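Putative cytosine/guanine deaminase (Unidentified, PDB 2PAJ) catalyses the zinc-dependent hydrolytic deamination of 2-amino-4-hydroxypteridines to 2,4-dihydroxypteridines with release of ammonium. Local coordinates at residues Gly23-Thr27 / Ala28-Ser32; Ala53-Pro56 / Gly57-Ile60; Phe110-Arg113 / Arg114-Ala118; Pro146-Ser149 / Ser150-Leu153. All blocks are in the same frame, centred on the assembly; numbering follows the deposited sequence.

Two of the four local contacts are neighbours and two stand apart. Interactions 3 and 4 cover the starts of helices 112-127 and 149-159, with centres about 9 Å apart; they touch where Phe147 CE2 lies 3.7 Å from Asp111 CA and where Ile152 packs on Glu112 and Arg116. Both helices belong to the enzyme's TIM barrel. The side chains of Phe115 and Leu153 lie about 14 and 13 Å from the zinc ion, and that of Phe110 about 7 Å from Gln81, a probable substrate-binding residue. Interaction 1, a surface loop, has its centre about 42 Å from that of interaction 3, across the chain's centre. Interaction 2, a turn, lies about 29 Å from interaction 1 between centres.

Interaction 1. Residues Gly23-Thr27 / Ala28-Ser32; sequences GGRGT and ADDPS
Gly23 and Ser32 close the base of this surface loop through a water, which accepts from Gly23 N (3.0 Å) and donates to Ser32 O (2.7 Å). Next comes Gly24, whose CA rests against the carboxylate of Asp30. Arg25 meets the same carboxylate with its backbone: Arg25 N donates to Asp30 OD2 over 2.7 Å in a nearly straight bond (172°), coming from above the carboxylate plane, 70° out of it. Asp30 can reach back this far because its CG is anti to its own backbone N (chi1 -175°). The guanidinium of Arg25 takes no part in that bond. Its chain runs out extended, with NE 4.7 Å from Asp30 OD2, toward helix 383-398, where it touches His388 and comes near Arg396. Gly26, with positive phi, turns the chain and lays its CA 3.6 Å from Ser32 CB. Thr27 then holds the tip of the loop. Its N gives a weak bond to Asp30 O, and its OG1 accepts from Asp30 N at 2.8 Å and, weakly, from Asp29 N at 3.2 Å; the latter is the bond of an ST turn. The loop, between strands 19-20 and 39-42, contains no regular helix or strand; side-chain-to-backbone bonds of Asp30 and Thr27 hold its shape. Asp30 carries much of this, for its OD1 forms a salt bridge with Lys405 while OD2 takes the amide of Arg25. Lys405 and the Arg25 amide probably favour the ionised form of Asp30, whose negative charge may in turn partly offset the like charges of Arg25 and Arg396.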
loop_
_atom_site.group_PDB
_atom_site.type_symbol
_atom_site.label_atom_id
_atom_site.label_comp_id
_atom_site.label_asym_id
_atom_site.label_seq_id
_atom_site.Cartn_x
_atom_site.Cartn_y
_atom_site.Cartn_z
ATOM N N GLY A 23 1.583 14.713 -7.692
ATOM C CA GLY A 23 1.882 14.018 -6.463
ATOM C C GLY A 23 3.069 14.716 -5.825
ATOM O O GLY A 23 3.836 14.108 -5.089
ATOM N N GLY A 24 3.213 16.004 -6.128
ATOM C CA GLY A 24 4.296 16.791 -5.584
ATOM C C GLY A 24 3.856 17.527 -4.338
ATOM O O GLY A 24 2.667 17.702 -4.103
ATOM N N ARG A 25 4.820 17.973 -3.543
ATOM C CA ARG A 25 4.530 18.688 -2.309
ATOM C C ARG A 25 3.881 20.045 -2.560
ATOM O O ARG A 25 3.701 20.834 -1.632
ATOM C CB ARG A 25 5.820 18.867 -1.494
ATOM C CG ARG A 25 6.638 17.587 -1.377
ATOM C CD ARG A 25 7.637 17.604 -0.212
ATOM N NE ARG A 25 8.364 16.330 -0.085
ATOM C CZ ARG A 25 9.132 15.992 0.955
ATOM N NH1 ARG A 25 9.293 16.823 1.986
ATOM N NH2 ARG A 25 9.749 14.813 0.970
ATOM N N GLY A 26 3.547 20.317 -3.819
ATOM C CA GLY A 26 2.911 21.576 -4.164
ATOM C C GLY A 26 3.730 22.853 -4.065
ATOM O O GLY A 26 3.167 23.942 -4.088
ATOM N N THR A 27 5.044 22.751 -3.956
ATOM C CA THR A 27 5.857 23.956 -3.863
ATOM C C THR A 27 6.300 24.418 -5.251
ATOM O O THR A 27 6.006 23.773 -6.264
ATOM C CB THR A 27 7.120 23.733 -2.992
ATOM O OG1 THR A 27 8.038 22.868 -3.678
ATOM C CG2 THR A 27 6.739 23.112 -1.652
ATOM N N ALA A 28 7.002 25.545 -5.293
ATOM C CA ALA A 28 7.492 26.084 -6.556
ATOM C C ALA A 28 8.569 25.142 -7.077
ATOM O O ALA A 28 8.783 25.018 -8.288
ATOM C CB ALA A 28 8.064 27.480 -6.347
ATOM N N ASP A 29 9.226 24.465 -6.141
ATOM C CA ASP A 29 10.288 23.519 -6.460
ATOM C C ASP A 29 9.647 22.217 -6.892
ATOM O O ASP A 29 10.105 21.569 -7.837
ATOM C CB ASP A 29 11.150 23.217 -5.233
ATOM C CG ASP A 29 11.229 24.387 -4.260
ATOM O OD1 ASP A 29 12.021 24.268 -3.291
ATOM O OD2 ASP A 29 10.511 25.413 -4.443
ATOM N N ASP A 30 8.573 21.849 -6.191
ATOM C CA ASP A 30 7.868 20.600 -6.439
ATOM C C ASP A 30 6.363 20.788 -6.611
ATOM O O ASP A 30 5.594 20.538 -5.684
ATOM C CB ASP A 30 8.153 19.647 -5.273
ATOM C CG ASP A 30 7.566 18.264 -5.477
ATOM O OD1 ASP A 30 7.331 17.879 -6.641
ATOM O OD2 ASP A 30 7.361 17.550 -4.463
ATOM N N PRO A 31 5.928 21.219 -7.811
ATOM C CA PRO A 31 4.515 21.454 -8.157
ATOM C C PRO A 31 3.604 20.226 -8.002
ATOM O O PRO A 31 3.994 19.100 -8.335
ATOM C CB PRO A 31 4.594 21.968 -9.598
ATOM C CG PRO A 31 5.886 21.397 -10.108
ATOM C CD PRO A 31 6.805 21.559 -8.945
ATOM N N SER A 32 2.393 20.454 -7.496
ATOM C CA SER A 32 1.441 19.370 -7.265
ATOM C C SER A 32 0.564 19.096 -8.471
ATOM O O SER A 32 -0.003 18.015 -8.617
ATOM C CB SER A 32 0.554 19.680 -6.050
ATOM O OG SER A 32 -0.383 20.708 -6.328
HETATM O O HOH W 1 -0.870 16.174 -6.843
#

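Interaction 2. Residues Ala53-Pro56 / Gly57-Ile60; sequences APRP and GETI
The carboxylate of Glu58 turns one side to Arg55, with Arg55 CB standing above its plane, 4.0 Å from Glu58 CD. Arg55 N also comes from above and donates a weak bond to Glu58 OE1 (3.4 Å). Farther out, the guanidinium of Arg55 lies tilted by 21° to the carboxylate but displaced from it: Arg55 NE is 4.6 Å from Glu58 OE2, so opposite charges are near each other without direct contact. The stronger partners of OE2 lie elsewhere, in a salt bridge with Arg40 NE and a hydrogen bond with Ser11 OG. Glu58 reaches them with an extended chain, CG anti to its backbone N (chi1 -175°). Beneath these side chains Arg55 to Glu58 form a type II beta turn, with Gly57 in the left-handed conformation at its third position. The bond that closes it runs from Glu58 N to Arg55 O (3.0 Å), the donor standing 43° out of the carbonyl plane. The turn leads into strand 59-62, an outermost strand of a four-stranded mixed sheet, which lies parallel to strand 11-15. One step along that strand, Ile60 reaches back across the mouth of the turn, its CD1 touching Pro54 CB at 3.7 Å. Pro54 and Ile60 both also pack on Arg15.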
loop_
_atom_site.group_PDB
_atom_site.type_symbol
_atom_site.label_atom_id
_atom_site.label_comp_id
_atom_site.label_asym_id
_atom_site.label_seq_id
_atom_site.Cartn_x
_atom_site.Cartn_y
_atom_site.Cartn_z
ATOM N N ALA A 53 4.086 15.963 -29.791
ATOM C CA ALA A 53 3.534 15.533 -31.075
ATOM C C ALA A 53 3.700 14.019 -31.223
ATOM O O ALA A 53 4.766 13.468 -30.946
ATOM C CB ALA A 53 4.233 16.266 -32.223
ATOM N N PRO A 54 2.640 13.324 -31.650
ATOM C CA PRO A 54 2.729 11.870 -31.809
ATOM C C PRO A 54 3.877 11.424 -32.703
ATOM O O PRO A 54 4.367 12.188 -33.535
ATOM C CB PRO A 54 1.358 11.498 -32.373
ATOM C CG PRO A 54 0.918 12.758 -33.071
ATOM C CD PRO A 54 1.333 13.826 -32.100
ATOM N N ARG A 55 4.312 10.184 -32.509
ATOM C CA ARG A 55 5.399 9.623 -33.306
ATOM C C ARG A 55 4.934 8.424 -34.118
ATOM O O ARG A 55 4.016 7.689 -33.721
ATOM C CB ARG A 55 6.565 9.210 -32.416
ATOM C CG ARG A 55 7.302 10.381 -31.866
ATOM C CD ARG A 55 8.302 9.950 -30.837
ATOM N NE ARG A 55 8.924 11.104 -30.204
ATOM C CZ ARG A 55 9.814 11.016 -29.224
ATOM N NH1 ARG A 55 10.182 9.822 -28.772
ATOM N NH2 ARG A 55 10.332 12.119 -28.696
ATOM N N PRO A 56 5.569 8.208 -35.273
ATOM C CA PRO A 56 5.174 7.076 -36.107
ATOM C C PRO A 56 5.266 5.748 -35.371
ATOM O O PRO A 56 6.239 5.490 -34.660
ATOM C CB PRO A 56 6.137 7.172 -37.289
ATOM C CG PRO A 56 7.350 7.871 -36.702
ATOM C CD PRO A 56 6.727 8.925 -35.840
ATOM N N GLY A 57 4.231 4.927 -35.546
ATOM C CA GLY A 57 4.179 3.612 -34.934
ATOM C C GLY A 57 4.098 3.603 -33.420
ATOM O O GLY A 57 4.140 2.540 -32.797
ATOM N N GLU A 58 3.987 4.781 -32.817
ATOM C CA GLU A 58 3.906 4.878 -31.368
ATOM C C GLU A 58 2.500 4.546 -30.878
ATOM O O GLU A 58 1.520 4.749 -31.595
ATOM C CB GLU A 58 4.292 6.287 -30.941
ATOM C CG GLU A 58 4.372 6.485 -29.452
ATOM C CD GLU A 58 4.732 7.909 -29.099
ATOM O OE1 GLU A 58 3.924 8.811 -29.425
ATOM O OE2 GLU A 58 5.818 8.124 -28.510
ATOM N N THR A 59 2.396 4.018 -29.664
ATOM C CA THR A 59 1.084 3.693 -29.118
ATOM C C THR A 59 0.449 4.966 -28.605
ATOM O O THR A 59 1.109 5.788 -27.952
ATOM C CB THR A 59 1.175 2.710 -27.951
ATOM O OG1 THR A 59 1.675 1.456 -28.428
ATOM C CG2 THR A 59 -0.195 2.505 -27.311
ATOM N N ILE A 60 -0.832 5.140 -28.907
ATOM C CA ILE A 60 -1.518 6.333 -28.457
ATOM C C ILE A 60 -2.771 6.024 -27.678
ATOM O O ILE A 60 -3.562 5.163 -28.059
ATOM C CB ILE A 60 -1.867 7.254 -29.641
ATOM C CG1 ILE A 60 -0.582 7.802 -30.251
ATOM C CG2 ILE A 60 -2.750 8.403 -29.176
ATOM C CD1 ILE A 60 -0.813 8.727 -31.389
#

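Interaction 3. Residues Phe110-Arg113 / Arg114-Ala118; sequences FDER and RFRLA
Asp111 turns its CG between its backbone N and carbonyl carbon (chi1 79°), and this folds OD1 under the chain to meet Arg114 N at 2.8 Å. It is an N-cap, opening helix 112-127 of the TIM-barrel part of the enzyme. Arg114 N arrives on the syn side of the carboxylate, 31° out of its plane. One residue on, Phe115 N donates to Asp111 O (3.0 Å), so the side chain, through OD1, and the backbone O of Asp111 both accept from the first turn, and the helical ladder continues from Arg116 N to Glu112 O and from Leu117 N to Arg113 O. The extended chain of Arg114 passes close to Asp111 OD1, but its guanidinium goes on to salt bridges with Glu477 and Glu481 of helix 464-483. On another side of the helix, a bend at chi2 (61°) swings Glu112 alongside Arg116. Here Glu112 OE2 lies at the edge of the guanidinium, in its plane, and takes a weak bond from Arg116 NH1 (3.2 Å) within a salt bridge. The stronger partners of Arg116 are Glu155 and Glu156 of helix 149-159, so this arginine joins two helices, and the three carboxylates probably fix the orientation of its guanidinium. Arg113 reaches forward along the helix, where its NH2 approaches Leu117 CD1. Phe110, the buried residue just ahead of the cap, packs its ring edge on the helix: Phe110 CE2 lies 4.3 Å from Ala118 CB, which sits near the ring plane.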
loop_
_atom_site.group_PDB
_atom_site.type_symbol
_atom_site.label_atom_id
_atom_site.label_comp_id
_atom_site.label_asym_id
_atom_site.label_seq_id
_atom_site.Cartn_x
_atom_site.Cartn_y
_atom_site.Cartn_z
ATOM N N PHE A 110 -7.040 -20.899 7.162
ATOM C CA PHE A 110 -6.489 -20.562 5.856
ATOM C C PHE A 110 -5.518 -21.615 5.343
ATOM O O PHE A 110 -4.710 -22.147 6.100
ATOM C CB PHE A 110 -5.834 -19.179 5.898
ATOM C CG PHE A 110 -6.831 -18.057 5.798
ATOM C CD1 PHE A 110 -7.601 -17.692 6.898
ATOM C CD2 PHE A 110 -7.062 -17.434 4.579
ATOM C CE1 PHE A 110 -8.587 -16.737 6.784
ATOM C CE2 PHE A 110 -8.041 -16.481 4.447
ATOM C CZ PHE A 110 -8.814 -16.124 5.556
ATOM N N ASP A 111 -5.619 -21.924 4.054
ATOM C CA ASP A 111 -4.763 -22.933 3.443
ATOM C C ASP A 111 -4.186 -22.412 2.125
ATOM O O ASP A 111 -4.114 -21.208 1.896
ATOM C CB ASP A 111 -5.574 -24.211 3.192
ATOM C CG ASP A 111 -6.460 -24.116 1.950
ATOM O OD1 ASP A 111 -7.009 -23.028 1.692
ATOM O OD2 ASP A 111 -6.620 -25.133 1.230
ATOM N N GLU A 112 -3.767 -23.332 1.269
ATOM C CA GLU A 112 -3.207 -22.994 -0.038
ATOM C C GLU A 112 -4.200 -22.152 -0.835
ATOM O O GLU A 112 -4.057 -20.938 -0.982
ATOM C CB GLU A 112 -2.914 -24.296 -0.800
ATOM C CG GLU A 112 -2.509 -24.126 -2.254
ATOM C CD GLU A 112 -1.231 -23.329 -2.397
ATOM O OE1 GLU A 112 -0.467 -23.261 -1.407
ATOM O OE2 GLU A 112 -0.982 -22.781 -3.498
ATOM N N ARG A 113 -5.206 -22.851 -1.347
ATOM C CA ARG A 113 -6.274 -22.291 -2.150
ATOM C C ARG A 113 -6.819 -20.988 -1.585
ATOM O O ARG A 113 -6.852 -19.960 -2.269
ATOM C CB ARG A 113 -7.401 -23.325 -2.255
ATOM C CG ARG A 113 -8.657 -22.822 -2.927
ATOM C CD ARG A 113 -8.527 -22.875 -4.452
ATOM N NE ARG A 113 -9.315 -21.823 -5.107
ATOM C CZ ARG A 113 -8.883 -20.581 -5.336
ATOM N NH1 ARG A 113 -7.651 -20.211 -4.977
ATOM N NH2 ARG A 113 -9.696 -19.700 -5.912
ATOM N N ARG A 114 -7.246 -21.043 -0.328
ATOM C CA ARG A 114 -7.819 -19.892 0.341
ATOM C C ARG A 114 -6.930 -18.670 0.449
ATOM O O ARG A 114 -7.333 -17.579 0.039
ATOM C CB ARG A 114 -8.336 -20.310 1.720
ATOM C CG ARG A 114 -9.571 -21.192 1.611
ATOM C CD ARG A 114 -10.050 -21.719 2.947
ATOM N NE ARG A 114 -11.262 -22.521 2.795
ATOM C CZ ARG A 114 -11.811 -23.247 3.764
ATOM N NH1 ARG A 114 -11.259 -23.282 4.969
ATOM N NH2 ARG A 114 -12.918 -23.935 3.526
ATOM N N PHE A 115 -5.727 -18.837 0.985
ATOM C CA PHE A 115 -4.817 -17.707 1.129
ATOM C C PHE A 115 -4.664 -17.021 -0.218
ATOM O O PHE A 115 -4.697 -15.797 -0.322
ATOM C CB PHE A 115 -3.443 -18.176 1.599
ATOM C CG PHE A 115 -2.500 -17.049 1.930
ATOM C CD1 PHE A 115 -2.610 -16.365 3.134
ATOM C CD2 PHE A 115 -1.518 -16.659 1.036
ATOM C CE1 PHE A 115 -1.772 -15.320 3.444
ATOM C CE2 PHE A 115 -0.666 -15.608 1.333
ATOM C CZ PHE A 115 -0.792 -14.935 2.543
ATOM N N ARG A 116 -4.506 -17.833 -1.251
ATOM C CA ARG A 116 -4.332 -17.343 -2.614
ATOM C C ARG A 116 -5.525 -16.520 -3.118
ATOM O O ARG A 116 -5.350 -15.526 -3.826
ATOM C CB ARG A 116 -4.100 -18.544 -3.527
ATOM C CG ARG A 116 -3.648 -18.203 -4.914
ATOM C CD ARG A 116 -2.632 -19.227 -5.331
ATOM N NE ARG A 116 -1.484 -18.605 -5.969
ATOM C CZ ARG A 116 -0.276 -19.153 -6.007
ATOM N NH1 ARG A 116 -0.065 -20.340 -5.437
ATOM N NH2 ARG A 116 0.718 -18.520 -6.618
ATOM N N LEU A 117 -6.727 -16.956 -2.752
ATOM C CA LEU A 117 -7.950 -16.287 -3.153
ATOM C C LEU A 117 -8.084 -14.928 -2.479
ATOM O O LEU A 117 -8.376 -13.932 -3.135
ATOM C CB LEU A 117 -9.157 -17.146 -2.791
ATOM C CG LEU A 117 -10.509 -16.636 -3.284
ATOM C CD1 LEU A 117 -10.607 -16.779 -4.808
ATOM C CD2 LEU A 117 -11.606 -17.428 -2.600
ATOM N N ALA A 118 -7.870 -14.892 -1.167
ATOM C CA ALA A 118 -7.964 -13.654 -0.405
ATOM C C ALA A 118 -7.016 -12.597 -0.958
ATOM O O ALA A 118 -7.376 -11.425 -1.093
ATOM C CB ALA A 118 -7.642 -13.920 1.058
#

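Interaction 4. Residues Pro146-Ser149 / Ser150-Leu153; sequences PFDS and SAIL
Asp148 is the N-cap of helix 149-159: its side chain accepts from Ala151 N, while its backbone O takes the first regular helical bond, from Ile152 N, at 3.0 Å. With CG anti to the backbone N (chi1 -168°), Asp148 OD1 is carried beneath the first turn, where the bond from Ala151 N is straight but long and weak (3.2 Å, 169°). The carbonyl oxygen of Ser149 accepts from Leu153 N at 2.9 Å. A water donates to Asp148 OD1 and is also hydrogen-bonded to Ser150 OG (2.8 Å), bridging the two side chains. Asp148 OD2 is held by a salt bridge to Arg199, which should help keep the carboxylate ionised. Both serines are buried, and their hydroxyls have partners beyond this turn: Ser149 OG with Val140 O, Ser150 OG with Tyr141 OH. Beside these polar groups Phe147 and Ile152 cross at about a right angle, with Phe147 CD1 3.9 Å from Ile152 CD1. This apolar pair faces helix 112-127, Phe147 and Ile152 both meeting Glu112, while Ser150 and Leu153 pack on strand 163-168 of the barrel.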
loop_
_atom_site.group_PDB
_atom_site.type_symbol
_atom_site.label_atom_id
_atom_site.label_comp_id
_atom_site.label_asym_id
_atom_site.label_seq_id
_atom_site.Cartn_x
_atom_site.Cartn_y
_atom_site.Cartn_z
ATOM N N PRO A 146 2.258 -25.646 5.668
ATOM C CA PRO A 146 2.300 -26.422 4.424
ATOM C C PRO A 146 2.419 -25.613 3.145
ATOM O O PRO A 146 2.698 -26.169 2.083
ATOM C CB PRO A 146 0.998 -27.213 4.471
ATOM C CG PRO A 146 0.080 -26.269 5.127
ATOM C CD PRO A 146 0.918 -25.732 6.278
ATOM N N PHE A 147 2.203 -24.306 3.224
ATOM C CA PHE A 147 2.310 -23.480 2.024
ATOM C C PHE A 147 3.186 -22.251 2.238
ATOM O O PHE A 147 3.386 -21.794 3.366
ATOM C CB PHE A 147 0.917 -23.067 1.548
ATOM C CG PHE A 147 0.156 -22.280 2.553
ATOM C CD1 PHE A 147 0.243 -20.898 2.578
ATOM C CD2 PHE A 147 -0.626 -22.921 3.495
ATOM C CE1 PHE A 147 -0.437 -20.159 3.524
ATOM C CE2 PHE A 147 -1.313 -22.204 4.449
ATOM C CZ PHE A 147 -1.221 -20.809 4.467
ATOM N N ASP A 148 3.724 -21.733 1.139
ATOM C CA ASP A 148 4.578 -20.559 1.196
ATOM C C ASP A 148 3.770 -19.277 0.933
ATOM O O ASP A 148 3.515 -18.904 -0.222
ATOM C CB ASP A 148 5.716 -20.677 0.177
ATOM C CG ASP A 148 6.778 -19.634 0.400
ATOM O OD1 ASP A 148 6.497 -18.730 1.206
ATOM O OD2 ASP A 148 7.868 -19.706 -0.205
ATOM N N SER A 149 3.357 -18.622 2.014
ATOM C CA SER A 149 2.592 -17.381 1.926
ATOM C C SER A 149 3.319 -16.372 1.043
ATOM O O SER A 149 2.780 -15.878 0.048
ATOM C CB SER A 149 2.423 -16.783 3.314
ATOM O OG SER A 149 1.710 -17.687 4.122
ATOM N N SER A 150 4.553 -16.071 1.419
ATOM C CA SER A 150 5.349 -15.125 0.680
ATOM C C SER A 150 5.377 -15.451 -0.811
ATOM O O SER A 150 5.174 -14.565 -1.647
ATOM C CB SER A 150 6.752 -15.107 1.256
ATOM O OG SER A 150 6.685 -14.873 2.650
ATOM N N ALA A 151 5.618 -16.713 -1.148
ATOM C CA ALA A 151 5.660 -17.126 -2.545
ATOM C C ALA A 151 4.369 -16.724 -3.243
ATOM O O ALA A 151 4.381 -16.050 -4.267
ATOM C CB ALA A 151 5.840 -18.627 -2.632
ATOM N N ILE A 152 3.259 -17.161 -2.671
ATOM C CA ILE A 152 1.942 -16.884 -3.215
ATOM C C ILE A 152 1.674 -15.388 -3.426
ATOM O O ILE A 152 1.183 -14.979 -4.485
ATOM C CB ILE A 152 0.857 -17.482 -2.289
ATOM C CG1 ILE A 152 1.023 -19.007 -2.220
ATOM C CG2 ILE A 152 -0.515 -17.087 -2.782
ATOM C CD1 ILE A 152 0.256 -19.664 -1.097
ATOM N N LEU A 153 2.005 -14.574 -2.425
ATOM C CA LEU A 153 1.787 -13.141 -2.518
ATOM C C LEU A 153 2.533 -12.508 -3.695
ATOM O O LEU A 153 1.946 -11.710 -4.436
ATOM C CB LEU A 153 2.177 -12.456 -1.207
ATOM C CG LEU A 153 1.213 -12.611 -0.024
ATOM C CD1 LEU A 153 1.696 -11.806 1.177
ATOM C CD2 LEU A 153 -0.156 -12.140 -0.429
HETATM O O HOH W 2 7.967 -17.176 3.656
#